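Local coordinates for protein ulvan Lyase-PL25 (Pseudoalteromonas sp. PLSV, PDB 5UAM) that cleaves ulvan, the sulfated rhamnose and uronic acid polysaccharide of green seaweed cell walls, as a beta-propeller lyase of polysaccharide lyase family 25, at residues Q166-D171 against A223-G228; G230-V235 against F263-T268; G300-F305 against I321-D326; Q336-R341 against G350-P355. All blocks are in the same frame, centred on the assembly; numbering follows the deposited sequence.

Contact 1 (Q166-D171 against A223-G228)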
loop_
_atom_site.group_PDB
_atom_site.type_symbol
_atom_site.label_atom_id
_atom_site.label_comp_id
_atom_site.label_asym_id
_atom_site.label_seq_id
_atom_site.Cartn_x
_atom_site.Cartn_y
_atom_site.Cartn_z
ATOM N N GLN A 166 -4.990 -3.247 4.288
ATOM C CA GLN A 166 -4.089 -4.213 3.695
ATOM C C GLN A 166 -4.675 -5.568 4.014
ATOM O O GLN A 166 -4.818 -5.922 5.182
ATOM C CB GLN A 166 -2.697 -4.021 4.280
ATOM C CG GLN A 166 -2.235 -2.604 4.083
ATOM C CD GLN A 166 -0.917 -2.316 4.692
ATOM O OE1 GLN A 166 0.063 -2.996 4.408
ATOM N NE2 GLN A 166 -0.857 -1.233 5.448
ATOM N N ALA A 167 -5.072 -6.304 2.979
ATOM C CA ALA A 167 -5.861 -7.510 3.169
ATOM C C ALA A 167 -5.069 -8.734 2.744
ATOM O O ALA A 167 -4.534 -8.782 1.637
ATOM C CB ALA A 167 -7.146 -7.431 2.348
ATOM N N ILE A 168 -5.044 -9.746 3.614
ATOM C CA ILE A 168 -4.260 -10.956 3.392
ATOM C C ILE A 168 -5.139 -12.163 3.668
ATOM O O ILE A 168 -5.830 -12.214 4.687
ATOM C CB ILE A 168 -3.010 -10.978 4.289
ATOM C CG1 ILE A 168 -2.168 -9.740 3.989
ATOM C CG2 ILE A 168 -2.197 -12.255 4.057
ATOM C CD1 ILE A 168 -0.948 -9.620 4.855
ATOM N N LYS A 169 -5.118 -13.134 2.758
ATOM C CA LYS A 169 -5.814 -14.398 2.954
ATOM C C LYS A 169 -4.786 -15.509 3.106
ATOM O O LYS A 169 -3.877 -15.648 2.279
ATOM C CB LYS A 169 -6.725 -14.729 1.774
ATOM C CG LYS A 169 -7.597 -15.956 2.028
ATOM C CD LYS A 169 -8.575 -16.228 0.895
ATOM C CE LYS A 169 -7.882 -16.676 -0.345
ATOM N NZ LYS A 169 -8.900 -17.154 -1.368
ATOM N N MET A 170 -4.947 -16.325 4.137
ATOM C CA MET A 170 -4.031 -17.430 4.344
ATOM C C MET A 170 -4.506 -18.683 3.607
ATOM O O MET A 170 -5.614 -18.746 3.073
ATOM C CB MET A 170 -3.892 -17.713 5.836
ATOM C CG MET A 170 -3.563 -16.475 6.667
ATOM S SD MET A 170 -2.147 -15.522 6.071
ATOM C CE MET A 170 -0.784 -16.648 6.405
ATOM N N ASP A 171 -3.640 -19.706 3.600
ATOM C CA ASP A 171 -3.957 -20.919 2.856
ATOM C C ASP A 171 -5.243 -21.568 3.350
ATOM O O ASP A 171 -5.958 -22.203 2.565
ATOM C CB ASP A 171 -2.799 -21.918 2.928
ATOM C CG ASP A 171 -1.546 -21.434 2.213
ATOM O OD1 ASP A 171 -1.638 -20.489 1.403
ATOM O OD2 ASP A 171 -0.462 -22.015 2.464
ATOM N N ALA A 223 2.804 1.113 8.592
ATOM C CA ALA A 223 3.177 -0.282 8.387
ATOM C C ALA A 223 2.712 -0.776 7.026
ATOM O O ALA A 223 1.740 -0.280 6.458
ATOM C CB ALA A 223 2.558 -1.175 9.481
ATOM N N TRP A 224 3.423 -1.776 6.516
ATOM C CA TRP A 224 3.066 -2.511 5.316
ATOM C C TRP A 224 3.163 -3.990 5.647
ATOM O O TRP A 224 4.247 -4.492 6.000
ATOM C CB TRP A 224 3.998 -2.161 4.162
ATOM C CG TRP A 224 3.538 -2.570 2.791
ATOM C CD1 TRP A 224 2.872 -1.787 1.887
ATOM C CD2 TRP A 224 3.712 -3.844 2.158
ATOM N NE1 TRP A 224 2.642 -2.482 0.732
ATOM C CE2 TRP A 224 3.151 -3.750 0.873
ATOM C CE3 TRP A 224 4.304 -5.052 2.544
ATOM C CZ2 TRP A 224 3.148 -4.818 -0.015
ATOM C CZ3 TRP A 224 4.292 -6.103 1.648
ATOM C CH2 TRP A 224 3.729 -5.984 0.409
ATOM N N ALA A 225 2.032 -4.677 5.550
ATOM C CA ALA A 225 1.938 -6.093 5.853
ATOM C C ALA A 225 1.720 -6.884 4.581
ATOM O O ALA A 225 0.892 -6.516 3.742
ATOM C CB ALA A 225 0.767 -6.356 6.796
ATOM N N GLY A 226 2.438 -7.996 4.439
ATOM C CA GLY A 226 2.287 -8.864 3.292
ATOM C C GLY A 226 2.525 -10.308 3.672
ATOM O O GLY A 226 2.923 -10.616 4.794
ATOM N N LYS A 227 2.286 -11.197 2.717
ATOM C CA LYS A 227 2.549 -12.610 2.939
ATOM C C LYS A 227 4.031 -12.869 3.106
ATOM O O LYS A 227 4.881 -12.267 2.438
ATOM C CB LYS A 227 2.067 -13.411 1.747
ATOM C CG LYS A 227 0.631 -13.787 1.846
ATOM C CD LYS A 227 0.462 -15.005 2.730
ATOM C CE LYS A 227 -0.887 -15.646 2.498
ATOM N NZ LYS A 227 -1.044 -16.169 1.116
ATOM N N GLY A 228 4.340 -13.771 4.022
ATOM C CA GLY A 228 5.639 -14.368 4.131
ATOM C C GLY A 228 5.623 -15.748 3.523
ATOM O O GLY A 228 4.976 -15.990 2.501
#
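Q166 reaches across to the backbone of A223 and A225, joining two strands of the beta-propeller that run nearly parallel, 19° between their directions and their axes 7.2 Å apart at closest approach in these segments, with no backbone bond between them. Its chain, extended beyond CG (chi2 177°), carries CD across to the backbone of strand 223-227. There the carboxamide acts at both ends: NE2 donates almost straight to A223 O at 2.9 Å, while OE1 accepts A225 N at 2.8 Å. OE1 also lies over one face of the W224 indole and takes a further hydrogen bond from H43, whose ring stacks on that indole. These bonds hold the carboxamide's rotation two residues from Y164, the probable proton acceptor of catalysis. I168 follows, buried: CD1 rests on G226 CA at 3.7 Å and on A225 CB, and CG2 meets K227 CG. A side chain at G226 would run into the W224 ring, so glycine suits this position. K169 turns its own amine away to D108 and I106, but its carbonyl faces the K227 tip, with K169 O 3.1 Å from K227 NZ. M170, bent at chi2 and chi3, brings SD to 3.8 Å from K227 CE, the two side chains sliding past each other in opposite directions. Last comes D171, whose OD1 stays 4.4 Å from K227 NZ, beyond salt-bridge distance.

Contact 2 (G230-V235 against F263-T268)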
loop_
_atom_site.group_PDB
_atom_site.type_symbol
_atom_site.label_atom_id
_atom_site.label_comp_id
_atom_site.label_asym_id
_atom_site.label_seq_id
_atom_site.Cartn_x
_atom_site.Cartn_y
_atom_site.Cartn_z
ATOM N N GLY A 230 4.845 -19.930 4.312
ATOM C CA GLY A 230 4.095 -20.792 5.214
ATOM C C GLY A 230 2.871 -20.072 5.735
ATOM O O GLY A 230 2.082 -19.498 4.976
ATOM N N ASP A 231 2.708 -20.084 7.054
ATOM C CA ASP A 231 1.595 -19.390 7.680
ATOM C C ASP A 231 2.010 -18.057 8.280
ATOM O O ASP A 231 1.318 -17.537 9.154
ATOM C CB ASP A 231 0.926 -20.285 8.719
ATOM C CG ASP A 231 0.270 -21.498 8.087
ATOM O OD1 ASP A 231 -0.372 -21.359 7.007
ATOM O OD2 ASP A 231 0.423 -22.583 8.660
ATOM N N ASN A 232 3.084 -17.455 7.776
ATOM C CA ASN A 232 3.561 -16.191 8.307
ATOM C C ASN A 232 3.132 -15.006 7.449
ATOM O O ASN A 232 3.007 -15.100 6.224
ATOM C CB ASN A 232 5.082 -16.189 8.387
ATOM C CG ASN A 232 5.593 -17.244 9.321
ATOM O OD1 ASN A 232 5.071 -17.391 10.420
ATOM N ND2 ASN A 232 6.580 -18.016 8.878
ATOM N N ILE A 233 2.899 -13.894 8.137
ATOM C CA ILE A 233 2.730 -12.569 7.559
ATOM C C ILE A 233 3.924 -11.741 8.002
ATOM O O ILE A 233 4.381 -11.862 9.142
ATOM C CB ILE A 233 1.399 -11.958 8.043
ATOM C CG1 ILE A 233 0.231 -12.672 7.344
ATOM C CG2 ILE A 233 1.356 -10.428 7.856
ATOM C CD1 ILE A 233 -1.139 -12.310 7.910
ATOM N N ILE A 234 4.459 -10.922 7.106
ATOM C CA ILE A 234 5.624 -10.099 7.403
ATOM C C ILE A 234 5.213 -8.635 7.345
ATOM O O ILE A 234 4.302 -8.261 6.598
ATOM C CB ILE A 234 6.813 -10.402 6.465
ATOM C CG1 ILE A 234 6.470 -10.163 5.004
ATOM C CG2 ILE A 234 7.316 -11.830 6.718
ATOM C CD1 ILE A 234 7.684 -10.245 4.086
ATOM N N VAL A 235 5.835 -7.818 8.187
ATOM C CA VAL A 235 5.437 -6.423 8.343
ATOM C C VAL A 235 6.689 -5.549 8.411
ATOM O O VAL A 235 7.531 -5.748 9.295
ATOM C CB VAL A 235 4.573 -6.210 9.595
ATOM C CG1 VAL A 235 4.071 -4.765 9.658
ATOM C CG2 VAL A 235 3.406 -7.210 9.614
ATOM N N PHE A 263 11.217 -4.318 11.020
ATOM C CA PHE A 263 10.690 -5.558 10.455
ATOM C C PHE A 263 10.270 -6.533 11.550
ATOM O O PHE A 263 11.003 -6.742 12.508
ATOM C CB PHE A 263 11.753 -6.258 9.601
ATOM C CG PHE A 263 11.286 -7.545 9.010
ATOM C CD1 PHE A 263 10.589 -7.559 7.814
ATOM C CD2 PHE A 263 11.495 -8.746 9.675
ATOM C CE1 PHE A 263 10.120 -8.756 7.302
ATOM C CE2 PHE A 263 11.015 -9.911 9.158
ATOM C CZ PHE A 263 10.337 -9.919 7.977
ATOM N N MET A 264 9.114 -7.171 11.370
ATOM C CA MET A 264 8.746 -8.290 12.220
ATOM C C MET A 264 7.824 -9.231 11.459
ATOM O O MET A 264 7.302 -8.896 10.396
ATOM C CB MET A 264 8.127 -7.817 13.545
ATOM C CG MET A 264 6.851 -7.037 13.399
ATOM S SD MET A 264 6.565 -6.174 14.967
ATOM C CE MET A 264 5.004 -5.350 14.638
ATOM N N SER A 265 7.607 -10.407 12.044
ATOM C CA SER A 265 6.841 -11.483 11.433
ATOM C C SER A 265 5.748 -11.940 12.396
ATOM O O SER A 265 5.923 -11.911 13.608
ATOM C CB SER A 265 7.795 -12.646 11.115
ATOM O OG SER A 265 7.187 -13.681 10.367
ATOM N N PHE A 266 4.627 -12.384 11.829
ATOM C CA PHE A 266 3.431 -12.819 12.540
ATOM C C PHE A 266 3.139 -14.241 12.089
ATOM O O PHE A 266 2.837 -14.477 10.917
ATOM C CB PHE A 266 2.304 -11.856 12.156
ATOM C CG PHE A 266 0.909 -12.243 12.604
ATOM C CD1 PHE A 266 0.648 -13.046 13.704
ATOM C CD2 PHE A 266 -0.158 -11.755 11.882
ATOM C CE1 PHE A 266 -0.678 -13.342 14.071
ATOM C CE2 PHE A 266 -1.470 -12.046 12.241
ATOM C CZ PHE A 266 -1.732 -12.830 13.309
ATOM N N ASN A 267 3.242 -15.193 13.006
ATOM C CA ASN A 267 2.871 -16.570 12.720
ATOM C C ASN A 267 1.371 -16.702 12.957
ATOM O O ASN A 267 0.909 -16.637 14.098
ATOM C CB ASN A 267 3.665 -17.519 13.607
ATOM C CG ASN A 267 3.351 -18.977 13.338
ATOM O OD1 ASN A 267 2.203 -19.360 13.099
ATOM N ND2 ASN A 267 4.380 -19.810 13.402
ATOM N N THR A 268 0.600 -16.844 11.874
ATOM C CA THR A 268 -0.850 -16.852 12.031
ATOM C C THR A 268 -1.388 -18.138 12.633
ATOM O O THR A 268 -2.543 -18.151 13.067
ATOM C CB THR A 268 -1.558 -16.610 10.692
ATOM O OG1 THR A 268 -1.322 -17.721 9.804
ATOM C CG2 THR A 268 -1.124 -15.316 10.071
HETATM O O HOH W 1 6.651 -15.697 12.035
#
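I233 and F266 form a hydrogen-bonded antiparallel pair, I233 N to F266 O at 2.8 Å and F266 N to I233 O at 2.7 Å; V235 and M264 repeat the pattern two residues on, with the non-hydrogen-bonded pair I234-S265 between. Past the strand ends, D231 O accepts two bonds from T268, from its N and, at 2.7 Å, from OG1, which sits between the backbone N and the carbonyl carbon (chi1 67°). Apolar contacts lie on both faces of the sheet. On the one carrying I233 and F266, T268 CG2 touches I233 CD1 at 3.7 Å and lies over the F266 ring, offset toward its rim; on the other, I234 CB packs on F263 CE1 at 3.8 Å. An alanine at T268 would probably leave D231 O with the backbone N alone and open a gap beside I233 CD1 and the F266 ring. Among the polar side chains, a water links S265 OG to N232 OD1, the latter bond weak, while N232 OD1 approaches N267 CB with the amide planes 80° apart. The two strands belong to one of the propeller's antiparallel sheets: I234 bonds to G226 on strand 217-227, S265 to S274 on strand 273-274, and F266 lies among the rings of Y176, Y190 and W273.

Contact 3 (G300-F305 against I321-D326)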
loop_
_atom_site.group_PDB
_atom_site.type_symbol
_atom_site.label_atom_id
_atom_site.label_comp_id
_atom_site.label_asym_id
_atom_site.label_seq_id
_atom_site.Cartn_x
_atom_site.Cartn_y
_atom_site.Cartn_z
ATOM N N GLY A 300 19.125 7.932 9.957
ATOM C CA GLY A 300 19.722 9.170 10.425
ATOM C C GLY A 300 18.689 10.278 10.470
ATOM O O GLY A 300 17.573 10.107 10.972
ATOM N N GLU A 301 19.066 11.440 9.944
ATOM C CA GLU A 301 18.154 12.572 9.867
ATOM C C GLU A 301 17.250 12.511 8.638
ATOM O O GLU A 301 16.372 13.369 8.498
ATOM C CB GLU A 301 18.949 13.878 9.858
ATOM C CG GLU A 301 19.641 14.154 11.188
ATOM C CD GLU A 301 20.458 15.419 11.184
ATOM O OE1 GLU A 301 20.433 16.144 10.165
ATOM O OE2 GLU A 301 21.135 15.686 12.203
ATOM N N LEU A 302 17.431 11.536 7.755
ATOM C CA LEU A 302 16.570 11.450 6.586
ATOM C C LEU A 302 15.143 11.134 7.011
ATOM O O LEU A 302 14.909 10.332 7.919
ATOM C CB LEU A 302 17.051 10.364 5.633
ATOM C CG LEU A 302 18.449 10.568 5.054
ATOM C CD1 LEU A 302 18.772 9.391 4.168
ATOM C CD2 LEU A 302 18.553 11.881 4.294
ATOM N N TRP A 303 14.185 11.763 6.332
ATOM C CA TRP A 303 12.771 11.509 6.542
ATOM C C TRP A 303 12.303 10.395 5.609
ATOM O O TRP A 303 12.671 10.351 4.425
ATOM C CB TRP A 303 11.958 12.767 6.258
ATOM C CG TRP A 303 12.086 13.849 7.290
ATOM C CD1 TRP A 303 13.133 14.063 8.155
ATOM C CD2 TRP A 303 11.118 14.870 7.584
ATOM N NE1 TRP A 303 12.866 15.145 8.956
ATOM C CE2 TRP A 303 11.637 15.653 8.624
ATOM C CE3 TRP A 303 9.858 15.188 7.063
ATOM C CZ2 TRP A 303 10.950 16.748 9.150
ATOM C CZ3 TRP A 303 9.181 16.276 7.585
ATOM C CH2 TRP A 303 9.722 17.036 8.621
ATOM N N THR A 304 11.468 9.503 6.136
ATOM C CA THR A 304 11.065 8.299 5.420
ATOM C C THR A 304 9.614 8.334 4.963
ATOM O O THR A 304 8.782 9.116 5.437
ATOM C CB THR A 304 11.285 7.051 6.286
ATOM O OG1 THR A 304 10.687 7.269 7.566
ATOM C CG2 THR A 304 12.775 6.790 6.442
ATOM N N PHE A 305 9.339 7.466 4.004
ATOM C CA PHE A 305 7.991 7.149 3.566
ATOM C C PHE A 305 8.041 5.671 3.249
ATOM O O PHE A 305 8.881 5.231 2.457
ATOM C CB PHE A 305 7.604 7.967 2.324
ATOM C CG PHE A 305 6.186 7.749 1.852
ATOM C CD1 PHE A 305 5.135 8.403 2.464
ATOM C CD2 PHE A 305 5.922 6.907 0.783
ATOM C CE1 PHE A 305 3.831 8.200 2.018
ATOM C CE2 PHE A 305 4.634 6.720 0.346
ATOM C CZ PHE A 305 3.609 7.362 0.962
ATOM N N ILE A 321 12.418 1.025 1.322
ATOM C CA ILE A 321 12.140 2.159 2.190
ATOM C C ILE A 321 12.464 3.424 1.411
ATOM O O ILE A 321 13.553 3.543 0.845
ATOM C CB ILE A 321 12.946 2.080 3.506
ATOM C CG1 ILE A 321 12.656 3.263 4.431
ATOM C CG2 ILE A 321 14.441 1.932 3.238
ATOM C CD1 ILE A 321 11.200 3.344 4.882
ATOM N N ASN A 322 11.534 4.375 1.379
ATOM C CA ASN A 322 11.856 5.644 0.745
ATOM C C ASN A 322 12.368 6.613 1.788
ATOM O O ASN A 322 11.856 6.654 2.906
ATOM C CB ASN A 322 10.631 6.233 0.044
ATOM C CG ASN A 322 10.045 5.276 -0.964
ATOM O OD1 ASN A 322 10.594 5.102 -2.053
ATOM N ND2 ASN A 322 8.962 4.624 -0.597
ATOM N N ALA A 323 13.372 7.398 1.424
ATOM C CA ALA A 323 13.899 8.377 2.358
ATOM C C ALA A 323 14.488 9.540 1.589
ATOM O O ALA A 323 14.898 9.396 0.433
ATOM C CB ALA A 323 14.964 7.753 3.267
ATOM N N GLY A 324 14.533 10.698 2.243
ATOM C CA GLY A 324 15.057 11.886 1.598
ATOM C C GLY A 324 15.438 12.941 2.610
ATOM O O GLY A 324 15.017 12.905 3.771
ATOM N N ILE A 325 16.206 13.923 2.138
ATOM C CA ILE A 325 16.697 14.977 3.011
ATOM C C ILE A 325 15.559 15.915 3.387
ATOM O O ILE A 325 14.729 16.290 2.545
ATOM C CB ILE A 325 17.834 15.730 2.298
ATOM C CG1 ILE A 325 19.025 14.783 2.095
ATOM C CG2 ILE A 325 18.245 16.994 3.060
ATOM C CD1 ILE A 325 20.038 15.269 1.058
ATOM N N ASP A 326 15.526 16.308 4.662
ATOM C CA ASP A 326 14.599 17.323 5.155
ATOM C C ASP A 326 15.084 18.696 4.709
ATOM O O ASP A 326 16.113 19.192 5.182
ATOM C CB ASP A 326 14.532 17.247 6.680
ATOM C CG ASP A 326 13.688 18.353 7.290
ATOM O OD1 ASP A 326 12.882 18.965 6.552
ATOM O OD2 ASP A 326 13.838 18.618 8.510
HETATM O O HOH W 2 17.355 15.258 6.550
#
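W303 pairs with G324 and F305 with N322 as hydrogen-bonded antiparallel pairs, the two strand segments running at 148° to each other, with T304 and A323 as the non-hydrogen-bonded pair between them. At the open end, D326 lays its CB over the W303 indole, a CH-pi contact 3.8 Å from the centroid of the five-membered ring. Its CG lies above the same face toward the rim, and the carboxylate is tilted 31° from the indole plane; OD2 forms a salt bridge with R252 and OD1 accepts from G328 N. An alanine at W303 would probably strip the D326 CB and carboxylate of the indole face they lie on and open a gap there. A water bridges E301 O and D326 N. These strands, 303-311 and 317-324, are the first hairpin of a four-stranded propeller blade. Just before the strand, L302 CB meets A323 CB at 4.1 Å, and its CD2 touches I325 CG1 at 3.7 Å. N322 has CG anti to its carbonyl carbon (chi1 -56°), its side chain beside that of F305 and pointing the same way, and ND2 gives F305 O a second bond of 3.1 Å, from the opposite face of the carbonyl to N322 N. ND2 also lies at the edge of the F305 ring, while N322 OD1 is taken by T337.

Contact 4 (Q336-R341 against G350-P355)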
loop_
_atom_site.group_PDB
_atom_site.type_symbol
_atom_site.label_atom_id
_atom_site.label_comp_id
_atom_site.label_asym_id
_atom_site.label_seq_id
_atom_site.Cartn_x
_atom_site.Cartn_y
_atom_site.Cartn_z
ATOM N N GLN A 336 13.537 9.117 -2.125
ATOM C CA GLN A 336 13.916 8.102 -3.101
ATOM C C GLN A 336 13.904 6.716 -2.467
ATOM O O GLN A 336 14.321 6.551 -1.311
ATOM C CB GLN A 336 15.332 8.362 -3.604
ATOM C CG GLN A 336 15.566 9.773 -4.131
ATOM C CD GLN A 336 15.729 10.807 -3.038
ATOM O OE1 GLN A 336 16.461 10.601 -2.077
ATOM N NE2 GLN A 336 15.086 11.950 -3.207
ATOM N N THR A 337 13.465 5.713 -3.226
ATOM C CA THR A 337 13.461 4.335 -2.747
ATOM C C THR A 337 14.881 3.828 -2.565
ATOM O O THR A 337 15.741 4.031 -3.424
ATOM C CB THR A 337 12.764 3.421 -3.756
ATOM O OG1 THR A 337 11.693 4.120 -4.390
ATOM C CG2 THR A 337 12.221 2.180 -3.075
ATOM N N ARG A 338 15.099 3.138 -1.442
ATOM C CA ARG A 338 16.347 2.462 -1.114
ATOM C C ARG A 338 16.050 1.019 -0.724
ATOM O O ARG A 338 14.946 0.695 -0.274
ATOM C CB ARG A 338 17.050 3.154 0.049
ATOM C CG ARG A 338 17.357 4.613 -0.219
ATOM C CD ARG A 338 16.616 5.554 0.716
ATOM N NE ARG A 338 16.793 6.932 0.274
ATOM C CZ ARG A 338 17.842 7.693 0.550
ATOM N NH1 ARG A 338 18.850 7.226 1.275
ATOM N NH2 ARG A 338 17.908 8.932 0.088
ATOM N N HIS A 339 17.049 0.145 -0.902
ATOM C CA HIS A 339 16.861 -1.284 -0.677
ATOM C C HIS A 339 17.668 -1.734 0.533
ATOM O O HIS A 339 18.859 -1.409 0.641
ATOM C CB HIS A 339 17.283 -2.105 -1.900
ATOM C CG HIS A 339 16.783 -3.503 -1.835
ATOM N ND1 HIS A 339 15.462 -3.807 -2.073
ATOM C CD2 HIS A 339 17.380 -4.659 -1.460
ATOM C CE1 HIS A 339 15.275 -5.099 -1.890
ATOM N NE2 HIS A 339 16.422 -5.639 -1.527
ATOM N N VAL A 340 17.014 -2.506 1.416
ATOM C CA VAL A 340 17.617 -3.037 2.638
ATOM C C VAL A 340 17.335 -4.531 2.673
ATOM O O VAL A 340 16.281 -4.973 2.215
ATOM C CB VAL A 340 16.960 -2.343 3.856
ATOM C CG1 VAL A 340 17.299 -3.053 5.173
ATOM C CG2 VAL A 340 17.354 -0.873 3.893
ATOM N N ARG A 341 18.274 -5.322 3.200
ATOM C CA ARG A 341 18.001 -6.749 3.335
ATOM C C ARG A 341 18.756 -7.347 4.510
ATOM O O ARG A 341 19.786 -6.839 4.960
ATOM C CB ARG A 341 18.341 -7.534 2.066
ATOM C CG ARG A 341 19.823 -7.589 1.760
ATOM C CD ARG A 341 20.088 -8.266 0.427
ATOM N NE ARG A 341 21.516 -8.336 0.153
ATOM C CZ ARG A 341 22.302 -9.354 0.492
ATOM N NH1 ARG A 341 21.798 -10.420 1.109
ATOM N NH2 ARG A 341 23.600 -9.322 0.204
ATOM N N GLY A 350 20.636 -0.057 2.209
ATOM C CA GLY A 350 20.270 1.331 2.346
ATOM C C GLY A 350 20.604 2.171 1.140
ATOM O O GLY A 350 20.368 3.379 1.170
ATOM N N ASP A 351 21.156 1.571 0.091
ATOM C CA ASP A 351 21.505 2.318 -1.114
ATOM C C ASP A 351 20.265 2.632 -1.940
ATOM O O ASP A 351 19.300 1.865 -1.974
ATOM C CB ASP A 351 22.490 1.507 -1.950
ATOM C CG ASP A 351 23.753 1.148 -1.178
ATOM O OD1 ASP A 351 24.528 2.077 -0.878
ATOM O OD2 ASP A 351 23.948 -0.049 -0.860
ATOM N N LYS A 352 20.295 3.791 -2.601
ATOM C CA LYS A 352 19.213 4.179 -3.496
ATOM C C LYS A 352 19.139 3.205 -4.660
ATOM O O LYS A 352 20.164 2.766 -5.199
ATOM C CB LYS A 352 19.475 5.579 -4.066
ATOM C CG LYS A 352 19.358 6.718 -3.072
ATOM C CD LYS A 352 19.705 8.050 -3.746
ATOM C CE LYS A 352 19.605 9.209 -2.791
ATOM N NZ LYS A 352 20.061 10.462 -3.468
ATOM N N VAL A 353 17.912 2.881 -5.058
ATOM C CA VAL A 353 17.700 2.054 -6.241
ATOM C C VAL A 353 18.189 2.777 -7.485
ATOM O O VAL A 353 18.972 2.232 -8.271
ATOM C CB VAL A 353 16.217 1.658 -6.356
ATOM C CG1 VAL A 353 15.965 0.923 -7.667
ATOM C CG2 VAL A 353 15.770 0.785 -5.159
ATOM N N ILE A 354 17.744 4.015 -7.682
ATOM C CA ILE A 354 18.157 4.825 -8.827
ATOM C C ILE A 354 19.378 5.635 -8.396
ATOM O O ILE A 354 19.239 6.534 -7.551
ATOM C CB ILE A 354 17.020 5.732 -9.310
ATOM C CG1 ILE A 354 15.797 4.869 -9.656
ATOM C CG2 ILE A 354 17.510 6.531 -10.520
ATOM C CD1 ILE A 354 14.536 5.656 -10.054
ATOM N N PRO A 355 20.563 5.365 -8.938
ATOM C CA PRO A 355 21.769 6.043 -8.446
ATOM C C PRO A 355 21.699 7.550 -8.663
ATOM O O PRO A 355 21.256 8.027 -9.709
ATOM C CB PRO A 355 22.899 5.423 -9.279
ATOM C CG PRO A 355 22.321 4.302 -10.033
ATOM C CD PRO A 355 20.838 4.467 -10.070
HETATM O O HOH W 3 15.471 5.332 -5.959
HETATM O O HOH W 4 19.013 4.835 2.921
HETATM O O HOH W 5 21.351 -1.470 -0.697
#
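The closing hairpin of a four-stranded propeller blade, strands 336-342 and 347-352, brings R338 beside K352 at one outermost strand. Three backbone bonds join the segments: H339 N to D351 O, G350 N to H339 O at 2.7 Å and, where the second strand turns off, V353 N to T337 O at 3.0 Å. G350 has backbone angles that suit glycine, and V340 CG2 packs against its N. The R338 and K352 side chains lie side by side, pointing the same way. K352 CG lies 4.0 Å above the centre of the guanidinium, and the chain, extended beyond it (chi2 177°), runs on to bring CE 3.4 Å from R338 NH2. R338 grips Q336 side-on, NE to its backbone O and NH2 to OE1 at 3.1 Å, both acceptors near the guanidinium plane. NH1 reaches G350 O through a water, and another water ties T337 O to I354 N. Q336 OE1 also touches K352 CE at 3.5 Å. The guanidinium is thus fixed in orientation by bonds in its plane and covered on one face by aliphatic carbon. R338 NH2 and K352 NZ remain 4.4 Å apart, a like-charge repulsion probably eased by the oxygen of Q336 near both and by Y357 O, which accepts from K352 NZ.

Along the chain the four contacts come in series, and they fall into two touching pairs. Contacts 1 and 2, with centres 8 Å apart, share a sheet: strands 217-227 and 232-243 are neighbours in it, joined by G226 O and I234 N, and M170 packs on D231 and T268. Contacts 3 and 4, 11 Å apart by centres, split one four-stranded sheet between its first and last hairpins, with strands 317-324 and 336-342 bonded between them. Across the two pairs, centres lie 23 to 26 Å apart without touching. Contacts 1 and 3 each come close to Y164 and Y222, so separate sheets of the propeller flank the probable catalytic and substrate-binding residues.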